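Local coordinates for twitching motility protein PilT (Aquifex aeolicus, PDB 2EYU), which probably hydrolyses ATP, as a P-loop motor of the type II/IV secretion family, to retract type IV pili and so drive twitching motility, at residues A[18-21]-A[22-25]; A[202-205]-A[206-210]; A[224-227]-A[228-231]; A[232-235]-A[236-240]. The protein carries 1 engineered substitution. All blocks are in the same frame, centred on the assembly; numbering follows the deposited sequence.

Contact 1: A[18-21]-A[22-25]; sequences LELC and HRKM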
ATOM      1  N   LEU A  18     -10.079  -2.009  -3.723  1.00 20.83           N
ATOM      2  CA  LEU A  18     -11.086  -2.126  -2.666  1.00 17.85           C
ATOM      3  C   LEU A  18     -11.463  -3.569  -2.371  1.00 25.26           C
ATOM      4  O   LEU A  18     -11.946  -3.951  -1.295  1.00 39.18           O
ATOM      5  CB  LEU A  18     -12.317  -1.323  -3.106  1.00 21.21           C
ATOM      6  CG  LEU A  18     -13.138  -0.571  -2.065  1.00 24.24           C
ATOM      7  CD1 LEU A  18     -12.280   0.261  -1.129  1.00 21.00           C
ATOM      8  CD2 LEU A  18     -14.169   0.316  -2.763  1.00 25.67           C
ATOM      9  N   GLU A  19     -11.272  -4.500  -3.303  1.00 26.86           N
ATOM     10  CA  GLU A  19     -11.591  -5.896  -2.968  1.00 17.10           C
ATOM     11  C   GLU A  19     -10.678  -6.434  -1.882  1.00 20.11           C
ATOM     12  O   GLU A  19     -10.976  -7.396  -1.176  1.00 28.01           O
ATOM     13  CB  GLU A  19     -11.392  -6.750  -4.212  1.00 30.22           C
ATOM     14  CG  GLU A  19     -12.557  -6.830  -5.182  1.00 20.74           C
ATOM     15  CD  GLU A  19     -12.070  -7.559  -6.434  1.00 20.88           C
ATOM     16  OE1 GLU A  19     -11.202  -8.443  -6.255  1.00 39.06           O
ATOM     17  OE2 GLU A  19     -12.544  -7.230  -7.536  1.00 29.34           O
ATOM     18  N   LEU A  20      -9.517  -5.778  -1.799  1.00 19.17           N
ATOM     19  CA  LEU A  20      -8.496  -6.102  -0.819  1.00 29.97           C
ATOM     20  C   LEU A  20      -9.069  -5.968   0.580  1.00 23.31           C
ATOM     21  O   LEU A  20      -8.792  -6.709   1.519  1.00 19.89           O
ATOM     22  CB  LEU A  20      -7.270  -5.193  -0.955  1.00 30.62           C
ATOM     23  CG  LEU A  20      -6.284  -5.481  -2.093  1.00 24.44           C
ATOM     24  CD1 LEU A  20      -6.985  -5.785  -3.397  1.00 47.68           C
ATOM     25  CD2 LEU A  20      -5.327  -4.303  -2.251  1.00 30.58           C
ATOM     26  N   CYS A  21      -9.941  -4.970   0.752  1.00 19.63           N
ATOM     27  CA  CYS A  21     -10.527  -4.812   2.073  1.00 14.53           C
ATOM     28  C   CYS A  21     -11.408  -6.004   2.453  1.00 23.58           C
ATOM     29  O   CYS A  21     -11.779  -6.111   3.626  1.00 28.87           O
ATOM     30  CB  CYS A  21     -11.406  -3.567   2.124  1.00 17.99           C
ATOM     31  SG  CYS A  21     -10.418  -2.109   1.643  1.00 29.98           S
ATOM     32  N   HIS A  22     -11.782  -6.843   1.487  1.00 27.37           N
ATOM     33  CA  HIS A  22     -12.576  -8.014   1.870  1.00 21.81           C
ATOM     34  C   HIS A  22     -11.670  -9.165   2.256  1.00 32.84           C
ATOM     35  O   HIS A  22     -12.155 -10.245   2.614  1.00 43.39           O
ATOM     36  CB  HIS A  22     -13.513  -8.381   0.713  1.00 27.66           C
ATOM     37  CG  HIS A  22     -14.685  -7.435   0.683  1.00 22.67           C
ATOM     38  ND1 HIS A  22     -15.038  -6.689  -0.409  1.00 24.23           N
ATOM     39  CD2 HIS A  22     -15.585  -7.133   1.644  1.00 30.66           C
ATOM     40  CE1 HIS A  22     -16.107  -5.958  -0.130  1.00 32.41           C
ATOM     41  NE2 HIS A  22     -16.465  -6.209   1.118  1.00 40.33           N
ATOM     42  N   ARG A  23     -10.347  -8.953   2.208  1.00 26.67           N
ATOM     43  CA  ARG A  23      -9.479 -10.056   2.657  1.00 25.61           C
ATOM     44  C   ARG A  23      -9.557 -10.164   4.175  1.00 26.40           C
ATOM     45  O   ARG A  23      -9.726  -9.176   4.877  1.00 22.40           O
ATOM     46  CB  ARG A  23      -8.054  -9.879   2.164  1.00 30.87           C
ATOM     47  CG  ARG A  23      -7.866  -9.475   0.721  1.00 40.67           C
ATOM     48  CD  ARG A  23      -7.783 -10.634  -0.255  1.00 37.53           C
ATOM     49  NE  ARG A  23      -7.065 -10.273  -1.471  1.00 32.40           N
ATOM     50  CZ  ARG A  23      -7.438 -10.538  -2.712  1.00 42.85           C
ATOM     51  NH1 ARG A  23      -8.571 -11.197  -2.946  1.00 72.67           N
ATOM     52  NH2 ARG A  23      -6.699 -10.154  -3.748  1.00 37.70           N
ATOM     53  N   LYS A  24      -9.457 -11.375   4.729  1.00 31.35           N
ATOM     54  CA  LYS A  24      -9.587 -11.628   6.151  1.00 37.03           C
ATOM     55  C   LYS A  24      -8.287 -11.565   6.938  1.00 33.04           C
ATOM     56  O   LYS A  24      -8.360 -11.519   8.173  1.00 42.53           O
ATOM     57  CB  LYS A  24     -10.207 -13.026   6.353  1.00 50.32           C
ATOM     58  CG  LYS A  24      -9.371 -14.147   5.754  1.00 52.64           C
ATOM     59  CD  LYS A  24      -8.543 -14.854   6.821  1.00 41.86           C
ATOM     60  CE  LYS A  24      -9.299 -16.046   7.393  1.00 45.88           C
ATOM     61  NZ  LYS A  24     -10.117 -16.718   6.340  1.00 65.08           N
HETATM   62  N   MSE A  25      -7.121 -11.571   6.302  1.00 22.43           N
HETATM   63  CA  MSE A  25      -5.844 -11.369   6.992  1.00 24.19           C
HETATM   64  C   MSE A  25      -4.768 -11.015   5.969  1.00 22.44           C
HETATM   65  O   MSE A  25      -5.028 -11.056   4.766  1.00 23.61           O
HETATM   66  CB  MSE A  25      -5.379 -12.567   7.829  1.00 21.04           C
HETATM   67  CG  MSE A  25      -5.023 -13.785   6.981  1.00 36.12           C
HETATM   68 SE   MSE A  25      -4.278 -15.221   8.042  1.00 76.90          SE
HETATM   69  CE  MSE A  25      -6.016 -15.677   8.765  1.00125.19           C
TER

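Contact 2: A[202-205]-A[206-210]; sequences QVYS and LMQSG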
ATOM      1  N   GLN A 202      11.725 -10.469 -12.659  1.00 30.94           N
ATOM      2  CA  GLN A 202      10.604 -11.105 -13.349  1.00 28.19           C
ATOM      3  C   GLN A 202       9.249 -10.698 -12.798  1.00 27.64           C
ATOM      4  O   GLN A 202       8.254 -10.651 -13.526  1.00 25.45           O
ATOM      5  CB  GLN A 202      10.810 -12.628 -13.287  1.00 25.60           C
ATOM      6  CG  GLN A 202      12.155 -13.021 -13.891  1.00 31.56           C
ATOM      7  CD  GLN A 202      12.113 -13.227 -15.390  1.00 43.99           C
ATOM      8  OE1 GLN A 202      11.148 -12.887 -16.073  1.00 50.52           O
ATOM      9  NE2 GLN A 202      13.179 -13.803 -15.942  1.00 59.87           N
ATOM     10  N   VAL A 203       9.135 -10.369 -11.516  1.00 20.97           N
ATOM     11  CA  VAL A 203       7.887  -9.863 -10.946  1.00 13.90           C
ATOM     12  C   VAL A 203       7.493  -8.565 -11.658  1.00 29.45           C
ATOM     13  O   VAL A 203       6.312  -8.352 -11.924  1.00 25.84           O
ATOM     14  CB  VAL A 203       8.025  -9.577  -9.440  1.00 24.47           C
ATOM     15  CG1 VAL A 203       6.896  -8.717  -8.899  1.00 27.84           C
ATOM     16  CG2 VAL A 203       8.107 -10.893  -8.660  1.00 39.18           C
ATOM     17  N   TYR A 204       8.502  -7.731 -11.942  1.00 24.48           N
ATOM     18  CA  TYR A 204       8.224  -6.460 -12.624  1.00 25.43           C
ATOM     19  C   TYR A 204       7.729  -6.701 -14.041  1.00 20.33           C
ATOM     20  O   TYR A 204       6.713  -6.144 -14.454  1.00 27.62           O
ATOM     21  CB  TYR A 204       9.454  -5.551 -12.660  1.00 36.88           C
ATOM     22  CG  TYR A 204       9.163  -4.196 -13.288  1.00 31.20           C
ATOM     23  CD1 TYR A 204       8.554  -3.196 -12.547  1.00 20.96           C
ATOM     24  CD2 TYR A 204       9.489  -3.920 -14.609  1.00 39.13           C
ATOM     25  CE1 TYR A 204       8.273  -1.950 -13.091  1.00 22.64           C
ATOM     26  CE2 TYR A 204       9.212  -2.676 -15.163  1.00 32.89           C
ATOM     27  CZ  TYR A 204       8.609  -1.699 -14.404  1.00 31.08           C
ATOM     28  OH  TYR A 204       8.331  -0.461 -14.953  1.00 49.01           O
ATOM     29  N   SER A 205       8.441  -7.553 -14.777  1.00 27.92           N
ATOM     30  CA  SER A 205       8.011  -7.908 -16.127  1.00 28.20           C
ATOM     31  C   SER A 205       6.579  -8.416 -16.078  1.00 23.15           C
ATOM     32  O   SER A 205       5.739  -8.150 -16.942  1.00 34.28           O
ATOM     33  CB  SER A 205       8.914  -8.953 -16.770  1.00 35.30           C
ATOM     34  OG  SER A 205      10.291  -8.742 -16.532  1.00 45.52           O
ATOM     35  N   LEU A 206       6.228  -9.179 -15.037  1.00 31.74           N
ATOM     36  CA  LEU A 206       4.820  -9.594 -14.992  1.00 26.80           C
ATOM     37  C   LEU A 206       3.910  -8.425 -14.660  1.00 34.81           C
ATOM     38  O   LEU A 206       2.693  -8.452 -14.854  1.00 32.14           O
ATOM     39  CB  LEU A 206       4.652 -10.699 -13.945  1.00 38.09           C
ATOM     40  CG  LEU A 206       4.185 -12.059 -14.464  1.00 36.60           C
ATOM     41  CD1 LEU A 206       5.042 -12.497 -15.635  1.00 26.31           C
ATOM     42  CD2 LEU A 206       4.221 -13.099 -13.356  1.00 56.95           C
HETATM   43  N   MSE A 207       4.436  -7.319 -14.100  1.00 33.11           N
HETATM   44  CA  MSE A 207       3.448  -6.260 -13.824  1.00 24.69           C
HETATM   45  C   MSE A 207       3.124  -5.560 -15.138  1.00 26.11           C
HETATM   46  O   MSE A 207       2.029  -5.034 -15.290  1.00 39.23           O
HETATM   47  CB  MSE A 207       3.968  -5.263 -12.806  1.00 18.37           C
HETATM   48  CG  MSE A 207       3.772  -5.578 -11.329  1.00 21.32           C
HETATM   49 SE   MSE A 207       5.063  -4.647 -10.212  1.00 45.62          SE
HETATM   50  CE  MSE A 207       3.850  -3.138  -9.990  1.00 21.56           C
ATOM     51  N   GLN A 208       4.106  -5.565 -16.042  1.00 28.07           N
ATOM     52  CA  GLN A 208       3.928  -4.906 -17.336  1.00 43.00           C
ATOM     53  C   GLN A 208       2.861  -5.572 -18.197  1.00 51.10           C
ATOM     54  O   GLN A 208       2.350  -4.952 -19.141  1.00 40.76           O
ATOM     55  CB  GLN A 208       5.267  -4.862 -18.079  1.00 37.67           C
ATOM     56  CG  GLN A 208       5.995  -3.541 -17.888  1.00 55.12           C
ATOM     57  CD  GLN A 208       7.496  -3.689 -17.789  1.00 59.06           C
ATOM     58  OE1 GLN A 208       8.233  -2.705 -17.872  1.00 63.95           O
ATOM     59  NE2 GLN A 208       7.969  -4.914 -17.601  1.00 60.64           N
ATOM     60  N   SER A 209       2.514  -6.816 -17.876  1.00 53.81           N
ATOM     61  CA  SER A 209       1.559  -7.603 -18.641  1.00 61.38           C
ATOM     62  C   SER A 209       0.118  -7.319 -18.231  1.00 65.95           C
ATOM     63  O   SER A 209      -0.747  -7.206 -19.102  1.00 87.56           O
ATOM     64  CB  SER A 209       1.826  -9.105 -18.485  1.00 70.20           C
ATOM     65  OG  SER A 209       0.624  -9.797 -18.166  1.00 91.61           O
ATOM     66  N   GLY A 210      -0.125  -7.223 -16.924  1.00 56.18           N
ATOM     67  CA  GLY A 210      -1.428  -6.799 -16.436  1.00 36.46           C
ATOM     68  C   GLY A 210      -1.794  -5.495 -17.153  1.00 54.59           C
ATOM     69  O   GLY A 210      -1.412  -4.421 -16.681  1.00 65.35           O
TER

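Contact 3: A[224-227]-A[228-231]; sequences YKLY and KQGL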
ATOM      1  N   TYR A 224       1.659   6.750 -18.487  1.00 23.32           N
ATOM      2  CA  TYR A 224       1.397   6.663 -19.921  1.00 26.31           C
ATOM      3  C   TYR A 224      -0.082   6.853 -20.204  1.00 27.52           C
ATOM      4  O   TYR A 224      -0.446   7.717 -21.020  1.00 33.89           O
ATOM      5  CB  TYR A 224       1.926   5.340 -20.453  1.00 32.11           C
ATOM      6  CG  TYR A 224       1.781   5.085 -21.936  1.00 39.27           C
ATOM      7  CD1 TYR A 224       1.915   6.099 -22.869  1.00 45.76           C
ATOM      8  CD2 TYR A 224       1.512   3.807 -22.401  1.00 50.09           C
ATOM      9  CE1 TYR A 224       1.780   5.840 -24.220  1.00 56.17           C
ATOM     10  CE2 TYR A 224       1.376   3.537 -23.749  1.00 57.68           C
ATOM     11  CZ  TYR A 224       1.512   4.562 -24.657  1.00 53.93           C
ATOM     12  OH  TYR A 224       1.378   4.309 -26.002  1.00 60.02           O
ATOM     13  N   LYS A 225      -0.968   6.095 -19.563  1.00 32.34           N
ATOM     14  CA  LYS A 225      -2.395   6.259 -19.877  1.00 35.00           C
ATOM     15  C   LYS A 225      -2.941   7.604 -19.434  1.00 30.32           C
ATOM     16  O   LYS A 225      -3.772   8.196 -20.130  1.00 31.30           O
ATOM     17  CB  LYS A 225      -3.225   5.127 -19.281  1.00 45.14           C
ATOM     18  CG  LYS A 225      -2.628   4.401 -18.093  1.00 46.36           C
ATOM     19  CD  LYS A 225      -3.710   3.593 -17.381  1.00 45.16           C
ATOM     20  CE  LYS A 225      -4.667   4.514 -16.647  1.00 29.27           C
ATOM     21  NZ  LYS A 225      -6.065   4.418 -17.151  1.00 39.33           N
ATOM     22  N   LEU A 226      -2.510   8.142 -18.298  1.00 26.33           N
ATOM     23  CA  LEU A 226      -2.949   9.485 -17.924  1.00 32.22           C
ATOM     24  C   LEU A 226      -2.541  10.522 -18.967  1.00 40.23           C
ATOM     25  O   LEU A 226      -3.323  11.420 -19.289  1.00 32.48           O
ATOM     26  CB  LEU A 226      -2.365   9.901 -16.571  1.00 22.37           C
ATOM     27  CG  LEU A 226      -2.841   9.022 -15.405  1.00 37.79           C
ATOM     28  CD1 LEU A 226      -2.390   9.559 -14.058  1.00 17.78           C
ATOM     29  CD2 LEU A 226      -4.362   8.852 -15.439  1.00 26.62           C
ATOM     30  N   TYR A 227      -1.313  10.385 -19.459  1.00 38.33           N
ATOM     31  CA  TYR A 227      -0.801  11.284 -20.490  1.00 24.98           C
ATOM     32  C   TYR A 227      -1.622  11.123 -21.768  1.00 38.12           C
ATOM     33  O   TYR A 227      -1.972  12.127 -22.391  1.00 57.32           O
ATOM     34  CB  TYR A 227       0.691  11.053 -20.770  1.00 26.68           C
ATOM     35  CG  TYR A 227       1.199  11.767 -22.010  1.00 28.08           C
ATOM     36  CD1 TYR A 227       1.233  13.149 -22.108  1.00 35.33           C
ATOM     37  CD2 TYR A 227       1.642  11.045 -23.113  1.00 29.45           C
ATOM     38  CE1 TYR A 227       1.697  13.794 -23.247  1.00 28.20           C
ATOM     39  CE2 TYR A 227       2.102  11.674 -24.250  1.00 34.04           C
ATOM     40  CZ  TYR A 227       2.128  13.049 -24.316  1.00 33.63           C
ATOM     41  OH  TYR A 227       2.590  13.670 -25.454  1.00 57.91           O
ATOM     42  N   LYS A 228      -1.894   9.873 -22.122  1.00 38.32           N
ATOM     43  CA  LYS A 228      -2.533   9.526 -23.383  1.00 46.54           C
ATOM     44  C   LYS A 228      -4.000   9.944 -23.358  1.00 50.53           C
ATOM     45  O   LYS A 228      -4.660   9.913 -24.389  1.00 44.49           O
ATOM     46  CB  LYS A 228      -2.419   8.033 -23.687  1.00 45.37           C
ATOM     47  CG  LYS A 228      -1.196   7.648 -24.492  1.00 54.27           C
ATOM     48  CD  LYS A 228      -1.423   7.842 -25.983  1.00 66.64           C
ATOM     49  CE  LYS A 228      -0.190   8.429 -26.647  1.00 70.28           C
ATOM     50  NZ  LYS A 228       0.977   7.511 -26.575  1.00 64.89           N
ATOM     51  N   GLN A 229      -4.476  10.333 -22.179  1.00 55.77           N
ATOM     52  CA  GLN A 229      -5.845  10.823 -22.046  1.00 55.42           C
ATOM     53  C   GLN A 229      -5.850  12.338 -21.849  1.00 53.84           C
ATOM     54  O   GLN A 229      -6.886  12.941 -21.577  1.00 54.14           O
ATOM     55  CB  GLN A 229      -6.557  10.121 -20.894  1.00 49.91           C
ATOM     56  CG  GLN A 229      -6.424   8.604 -20.917  1.00 51.49           C
ATOM     57  CD  GLN A 229      -6.820   8.000 -19.580  1.00 57.64           C
ATOM     58  OE1 GLN A 229      -7.346   6.889 -19.517  1.00 50.24           O
ATOM     59  NE2 GLN A 229      -6.567   8.742 -18.507  1.00 60.95           N
ATOM     60  N   GLY A 230      -4.675  12.940 -22.003  1.00 54.90           N
ATOM     61  CA  GLY A 230      -4.503  14.382 -21.877  1.00 37.15           C
ATOM     62  C   GLY A 230      -4.791  14.810 -20.454  1.00 45.58           C
ATOM     63  O   GLY A 230      -5.269  15.906 -20.151  1.00 28.09           O
ATOM     64  N   LEU A 231      -4.495  13.888 -19.531  1.00 42.90           N
ATOM     65  CA  LEU A 231      -4.803  14.166 -18.135  1.00 32.83           C
ATOM     66  C   LEU A 231      -3.627  14.813 -17.407  1.00 37.00           C
ATOM     67  O   LEU A 231      -3.854  15.533 -16.427  1.00 36.30           O
ATOM     68  CB  LEU A 231      -5.243  12.882 -17.420  1.00 28.50           C
ATOM     69  CG  LEU A 231      -6.753  12.667 -17.323  1.00 23.13           C
ATOM     70  CD1 LEU A 231      -7.208  12.542 -15.875  1.00 32.76           C
ATOM     71  CD2 LEU A 231      -7.497  13.804 -18.011  1.00 34.89           C
TER

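Contact 4: A[232-235]-A[236-240]; sequences ITLE and DAMEA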
ATOM      1  N   ILE A 232      -2.409  14.577 -17.857  1.00 30.35           N
ATOM      2  CA  ILE A 232      -1.212  15.266 -17.374  1.00 27.05           C
ATOM      3  C   ILE A 232      -0.380  15.703 -18.572  1.00 19.93           C
ATOM      4  O   ILE A 232      -0.639  15.277 -19.698  1.00 33.36           O
ATOM      5  CB  ILE A 232      -0.335  14.389 -16.455  1.00 35.35           C
ATOM      6  CG1 ILE A 232      -0.343  12.904 -16.796  1.00 41.73           C
ATOM      7  CG2 ILE A 232      -0.717  14.584 -14.988  1.00 30.49           C
ATOM      8  CD1 ILE A 232       0.705  12.453 -17.783  1.00 46.10           C
ATOM      9  N   THR A 233       0.642  16.518 -18.356  1.00 25.88           N
ATOM     10  CA  THR A 233       1.454  16.841 -19.537  1.00 34.40           C
ATOM     11  C   THR A 233       2.599  15.835 -19.645  1.00 43.93           C
ATOM     12  O   THR A 233       2.850  15.121 -18.667  1.00 34.30           O
ATOM     13  CB  THR A 233       1.938  18.291 -19.480  1.00 32.01           C
ATOM     14  OG1 THR A 233       0.764  19.121 -19.367  1.00 41.13           O
ATOM     15  CG2 THR A 233       2.631  18.729 -20.759  1.00 61.47           C
ATOM     16  N   LEU A 234       3.227  15.792 -20.816  1.00 32.92           N
ATOM     17  CA  LEU A 234       4.426  14.997 -21.039  1.00 29.29           C
ATOM     18  C   LEU A 234       5.459  15.296 -19.963  1.00 31.86           C
ATOM     19  O   LEU A 234       5.976  14.344 -19.377  1.00 25.02           O
ATOM     20  CB  LEU A 234       5.051  15.259 -22.412  1.00 33.31           C
ATOM     21  CG  LEU A 234       6.215  14.375 -22.854  1.00 27.75           C
ATOM     22  CD1 LEU A 234       5.909  12.891 -22.665  1.00 21.74           C
ATOM     23  CD2 LEU A 234       6.570  14.620 -24.313  1.00 21.23           C
ATOM     24  N   GLU A 235       5.756  16.584 -19.733  1.00 30.28           N
ATOM     25  CA  GLU A 235       6.842  16.905 -18.794  1.00 23.37           C
ATOM     26  C   GLU A 235       6.541  16.417 -17.382  1.00 28.73           C
ATOM     27  O   GLU A 235       7.404  15.985 -16.617  1.00 30.96           O
ATOM     28  CB  GLU A 235       7.092  18.406 -18.766  1.00 33.96           C
ATOM     29  CG  GLU A 235       6.636  19.136 -20.024  1.00 53.60           C
ATOM     30  CD  GLU A 235       6.161  20.546 -19.711  1.00 70.34           C
ATOM     31  OE1 GLU A 235       5.910  21.332 -20.654  1.00 80.82           O
ATOM     32  OE2 GLU A 235       6.040  20.861 -18.502  1.00 72.07           O
ATOM     33  N   ASP A 236       5.273  16.498 -17.003  1.00 28.20           N
ATOM     34  CA  ASP A 236       4.868  16.066 -15.662  1.00 27.49           C
ATOM     35  C   ASP A 236       5.064  14.568 -15.464  1.00 26.83           C
ATOM     36  O   ASP A 236       5.396  14.105 -14.375  1.00 29.49           O
ATOM     37  CB  ASP A 236       3.397  16.445 -15.442  1.00 36.87           C
ATOM     38  CG  ASP A 236       3.277  17.935 -15.136  1.00 44.31           C
ATOM     39  OD1 ASP A 236       4.309  18.501 -14.717  1.00 53.14           O
ATOM     40  OD2 ASP A 236       2.183  18.504 -15.316  1.00 44.00           O
ATOM     41  N   ALA A 237       4.841  13.832 -16.543  1.00 29.59           N
ATOM     42  CA  ALA A 237       4.881  12.378 -16.573  1.00 41.48           C
ATOM     43  C   ALA A 237       6.317  11.892 -16.422  1.00 41.09           C
ATOM     44  O   ALA A 237       6.641  11.113 -15.531  1.00 36.12           O
ATOM     45  CB  ALA A 237       4.263  11.856 -17.858  1.00 44.80           C
HETATM   46  N   MSE A 238       7.160  12.395 -17.311  1.00 33.14           N
HETATM   47  CA  MSE A 238       8.601  12.191 -17.232  1.00 33.09           C
HETATM   48  C   MSE A 238       9.170  12.567 -15.868  1.00 25.03           C
HETATM   49  O   MSE A 238      10.051  11.889 -15.309  1.00 27.86           O
HETATM   50  CB  MSE A 238       9.286  13.022 -18.326  1.00 40.06           C
HETATM   51  CG  MSE A 238       8.957  12.585 -19.747  1.00 42.08           C
HETATM   52 SE   MSE A 238       9.500  10.752 -20.060  1.00 55.86          SE
HETATM   53  CE  MSE A 238      11.264  11.089 -19.365  1.00 54.14           C
ATOM     54  N   GLU A 239       8.671  13.657 -15.290  1.00 22.31           N
ATOM     55  CA  GLU A 239       9.162  14.112 -13.991  1.00 38.00           C
ATOM     56  C   GLU A 239       8.902  13.136 -12.846  1.00 40.93           C
ATOM     57  O   GLU A 239       9.648  13.107 -11.865  1.00 28.88           O
ATOM     58  CB  GLU A 239       8.510  15.458 -13.651  1.00 54.27           C
ATOM     59  CG  GLU A 239       9.273  16.692 -14.103  1.00 61.00           C
ATOM     60  CD  GLU A 239       8.930  17.939 -13.308  1.00 66.83           C
ATOM     61  OE1 GLU A 239       9.822  18.793 -13.128  1.00 63.68           O
ATOM     62  OE2 GLU A 239       7.768  18.093 -12.870  1.00 62.88           O
ATOM     63  N   ALA A 240       7.850  12.341 -12.929  1.00 44.98           N
ATOM     64  CA  ALA A 240       7.345  11.500 -11.855  1.00 39.38           C
ATOM     65  C   ALA A 240       7.650  10.021 -12.053  1.00 32.52           C
ATOM     66  O   ALA A 240       7.550   9.199 -11.142  1.00 27.66           O
ATOM     67  CB  ALA A 240       5.836  11.722 -11.763  1.00 33.89           C
TER

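Contact 1: A[18-21]-A[22-25]
The backbone NH of His22 bonds back to Glu19 O and that of Arg23 to Leu20 O, each at 2.8 Å. With Cys21 N bonded to Leu18 O, this gives three successive bonds from residue i to i-3, a run of turns of the 3-10 kind. It leads from the short helix 16-19 toward strand 26-31 of the P-loop NTPase core. In both bonds across the contact the donor stands well above the carbonyl plane, about 60° out of it for His22, as the i to i-3 spacing of these bonds implies.

The packed side belongs to Cys21 and Leu20. Both are buried. Cys21 is pressed against Met45, Tyr48 and Ile49 of helix 38-52, while Leu20 rests on Ile186. Close packing continues where Arg23 turns back: its CG lies 3.0 Å from Leu20 O. The chain then bends sharply at chi2 (-89°), which carries the guanidinium back beside the Leu20 side chain. There NH2 is 4.4 Å from Leu20 CD1, a looser touch.

The solvent side holds Glu19 and His22. The CB of His22 sits 3.3 Å from Glu19 O. The imidazole meets the ring of Tyr48, with the two planes about 80° apart. Glu19 has a weak, long ion pair with Lys16. Its opposite charge could still favour Arg23 electrostatically, but the groups do not touch: Glu19 OE1 stays 5.0 Å from Arg23 NH1.

Contact 2: A[202-205]-A[206-210]
The side chains of Tyr204 and Gln208 cross at a slant, one turn apart, with Ser205 next to them. The Tyr204 ring leaves with CG anti to the backbone N (chi1 -177°). This lays it along the helix on the side of Gln208. The ring and amide are modelled too close together, and the placing of the amide atoms is doubtful. The hydroxyl of Tyr204 is held from outside by a hydrogen bond to Glu246 OE2. On another part of the ring, CD1 lies 4.4 Å from SE of Met207, a selenomethionine here.

All this sits on helix 200-209, near its last turn, where alpha and 3-10 bonding mix. Leu206 N bonds to Gln202 O at 2.9 Å. Tyr204 O takes two donors: Gln208 N at 3.1 Å, nearly along the C=O axis, and Met207 N at 2.6 Å, above the carbonyl plane. Cut back to an alanine, position 204 would probably leave Glu246 without its hydroxyl partner and open a gap beside Met207 and Gln208, near Ile136 and Thr218.

Ser205 O receives a weak bond from Gln208 N at 3.2 Å, and the CB of Gln208 lies 3.5 Å from the same oxygen. The Ser205 hydroxyl turns the other way, back along the helix, to a weak hydrogen bond with Gln201 O.

Contact 3: A[224-227]-A[228-231]
Lys228 reaches back over one turn to Tyr224, at the end of helix 219-228. That end is a Schellman motif with Gly230 as its C-prime residue. Leu231 N bonds to Leu226 O at 2.7 Å and Gly230 N to Tyr227 O at 2.8 Å. The positive phi of Gly230 (65°) suits glycine and turns the chain out of the helix.

The Lys228 side chain can be followed outward. Its CB sits 3.3 Å from Tyr224 O, the oxygen that also accepts the Lys228 backbone NH. CG comes next to the ring, 3.5 Å from Tyr224 CE1. CD and CE pass the same carbon more loosely. Bends at chi2 (-84°) and at the two torsions beyond fold the chain back along the CE1 side of the ring. NZ ends at the ring edge, near the ring plane, 3.0 Å from Tyr224 CE1. The hydroxyl is a little farther, with a weak hydrogen bond of 3.3 Å from NZ to Tyr224 OH. The ammonium is therefore not over the ring face. Tyr224 also touches Leu247 and Ile251 of helix 244-251. With a valine here the ring and hydroxyl are gone, which would probably leave the Lys228 amine without this partner, its chain freer to move and a gap by Leu247 and Ile251.

Lys225 and Gln229 lie side by side and point the same way along the exposed surface. On the buried side, Leu226 packs on Ile232. The apolar contact that accompanies the Schellman turn is made by the first side-chain carbons: Leu226 CB lies 4.2 Å from Leu231 CB.

Contact 4: A[232-235]-A[236-240]
Met238 N bonds to Leu234 O at 3.1 Å, almost straight at 169°. Glu239 N to Glu235 O (3.0 Å) and Ala237 N to Thr233 O (3.2 Å) follow the same i to i-4 pattern. Ala237 N also makes a weak bond to Leu234 O. These are the opening bonds of helix 234-240, with Thr233 at the N-cap position. No side-chain cap forms. Asp236 OD2 is 3.9 Å from Thr233 N, too long for the bond that would close a capping box. The carboxylates of Glu235 and Asp236 lie in the first turn, where the positive end of the helix dipole would probably favour them.

Packing begins just before the helix. Ile232 and Ala237 form a hydrophobic staple across the N-cap. With chi1 at 33°, Ile232 CG1 lies between the backbone N and the carbonyl carbon, and CD1 beyond it comes 3.6 Å from Ala237 CB. The Ile232 side chain also meets Leu171 of strand 162-171, and Ala237 touches Leu247. The staple thus joins the helix start to the sheet and to helix 244-251.

Further along, Met238, a selenomethionine, starts beside Leu234, is bent at chi2 and chi3 and touches Pro244. Leu234 CD1 lies 4.2 Å from Met238 CG.

From the N terminus, contact 1 comes first and leads out of helix 16-19 toward strand 26-31, with helix 38-52 packed beside it. Contact 2 lies much later, within helix 200-209, and ties that helix to helices 189-197 and 135-144 and to strand 179-185. Contact 3 ends helix 219-228, and contact 4 follows at once to start helix 234-240. All four are local and in series; none nests in or crosses another. Only contacts 3 and 4 touch, where Tyr227 CB lies 3.3 Å from Ile232 CD1 in the turn between the two helices. Contacts 1 and 4 lie on opposite sides of the chain's centre, about 32 Å apart between centres.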